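Side-chain contact in antifreeze protein (Marinomonas primoryensis, PDB 5JUH), which belongs to a giant RTX adhesin that joins its Antarctic bacterium to diatoms and ice, this C-terminal domain carrying calcium sites and probably serving type I secretion: residues Ala166-Gly169 against Ser170-Phe174. Residues are numbered along the deposited sequence; the frame is centred on the assembly and turned at random.
Sequences ANFG and SDSNF
The carbonyl oxygen of Gly169 is gripped twice by Ser172, in a type I beta turn that runs from Gly169 to Ser172 and directly follows strand 163-168. The backbone bond of the turn, Ser172 N to Gly169 O, measures 3.1 Å and is fairly straight, with an N-H...O angle of 158°. Ser172 OG donates to Gly169 O as well, also at 3.1 Å, and both donors stand above one face of the carbonyl plane. With its OG beside the backbone N (chi1 -63°), Ser172 can bring hydroxyl and amide to one acceptor. The hydroxyl is used a second time, bonding to Phe114 N, and further backbone bonds join Gly169 to Ile111 and Asp171 to Thr112. The turn is thus tied to strand 110-111 and the loop that follows it, beside the parallel strands of this RTX domain.

Beyond the turn the chain comes back past Phe168, and Phe174 makes an edge-to-face (T-shaped) stack with it. The ring centroids lie 5.2 Å apart and the planes meet at 87°. Both phenylalanines also touch Val158 of the neighbouring strand 157-160, so the aromatic pair packs the loop against the sheet. At the edge of the Phe168 ring, near its plane, sits Ser172 OG, 3.8 Å from Phe168 CB. The CE1-CZ edge of Phe174 meets the face of Phe168, with CZ over the ring centre, 3.9 Å above its plane.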
loop_
_atom_site.group_PDB
_atom_site.type_symbol
_atom_site.label_atom_id
_atom_site.label_comp_id
_atom_site.label_asym_id
_atom_site.label_seq_id
_atom_site.Cartn_x
_atom_site.Cartn_y
_atom_site.Cartn_z
ATOM N N ALA A 166 -2.556 -1.664 -6.855
ATOM C CA ALA A 166 -2.324 -0.415 -7.586
ATOM C C ALA A 166 -1.289 -0.731 -8.651
ATOM O O ALA A 166 -0.552 -1.672 -8.481
ATOM C CB ALA A 166 -1.825 0.761 -6.718
ATOM N N ASN A 167 -1.170 0.141 -9.655
ATOM C CA ASN A 167 -0.012 0.083 -10.547
ATOM C C ASN A 167 0.962 1.122 -10.072
ATOM O O ASN A 167 0.595 2.271 -9.888
ATOM C CB ASN A 167 -0.476 0.375 -11.973
ATOM C CG ASN A 167 -1.326 -0.772 -12.506
ATOM O OD1 ASN A 167 -2.468 -0.553 -12.980
ATOM N ND2 ASN A 167 -0.847 -1.894 -12.406
ATOM N N PHE A 168 2.181 0.749 -9.788
ATOM C CA PHE A 168 3.231 1.628 -9.326
ATOM C C PHE A 168 4.000 2.210 -10.476
ATOM O O PHE A 168 4.442 1.469 -11.326
ATOM C CB PHE A 168 4.104 0.924 -8.304
ATOM C CG PHE A 168 3.395 0.573 -7.020
ATOM C CD1 PHE A 168 3.271 1.573 -6.063
ATOM C CD2 PHE A 168 2.733 -0.620 -6.862
ATOM C CE1 PHE A 168 2.630 1.348 -4.892
ATOM C CE2 PHE A 168 1.994 -0.863 -5.721
ATOM C CZ PHE A 168 1.941 0.157 -4.747
ATOM N N GLY A 169 4.080 3.528 -10.585
ATOM C CA GLY A 169 4.661 4.221 -11.699
ATOM C C GLY A 169 6.152 4.430 -11.630
ATOM O O GLY A 169 6.788 3.914 -10.724
ATOM N N SER A 170 6.691 5.187 -12.572
ATOM C CA SER A 170 8.169 5.197 -12.747
ATOM C C SER A 170 8.925 5.968 -11.795
ATOM O O SER A 170 10.145 5.813 -11.724
ATOM C CB SER A 170 8.554 5.691 -14.168
ATOM O OG SER A 170 7.778 6.839 -14.384
ATOM N N ASP A 171 8.297 6.777 -10.960
ATOM C CA ASP A 171 9.026 7.443 -9.953
ATOM C C ASP A 171 8.959 6.691 -8.617
ATOM O O ASP A 171 9.437 7.240 -7.612
ATOM C CB ASP A 171 8.428 8.844 -9.768
ATOM C CG ASP A 171 8.609 9.737 -10.971
ATOM O OD1 ASP A 171 9.720 9.705 -11.517
ATOM O OD2 ASP A 171 7.688 10.511 -11.282
ATOM N N SER A 172 8.450 5.447 -8.587
ATOM C CA SER A 172 8.387 4.695 -7.335
ATOM C C SER A 172 9.754 4.115 -6.978
ATOM O O SER A 172 10.614 3.860 -7.840
ATOM C CB SER A 172 7.323 3.589 -7.495
ATOM O OG SER A 172 6.049 4.166 -7.706
ATOM N N ASN A 173 9.897 3.814 -5.706
ATOM C CA ASN A 173 11.189 3.314 -5.167
ATOM C C ASN A 173 10.865 2.423 -4.018
ATOM O O ASN A 173 10.440 2.970 -2.949
ATOM C CB ASN A 173 12.101 4.399 -4.788
ATOM C CG ASN A 173 13.469 3.910 -4.459
ATOM O OD1 ASN A 173 13.714 2.758 -4.244
ATOM N ND2 ASN A 173 14.415 4.803 -4.509
ATOM N N PHE A 174 11.056 1.112 -4.090
ATOM C CA PHE A 174 10.777 0.234 -2.996
ATOM C C PHE A 174 11.987 -0.048 -2.059
ATOM O O PHE A 174 11.911 -0.889 -1.198
ATOM C CB PHE A 174 10.182 -1.078 -3.518
ATOM C CG PHE A 174 8.678 -1.035 -3.836
ATOM C CD1 PHE A 174 8.124 -0.033 -4.536
ATOM C CD2 PHE A 174 7.895 -1.968 -3.401
ATOM C CE1 PHE A 174 6.785 0.022 -4.798
ATOM C CE2 PHE A 174 6.532 -1.982 -3.709
ATOM C CZ PHE A 174 5.996 -0.966 -4.385
#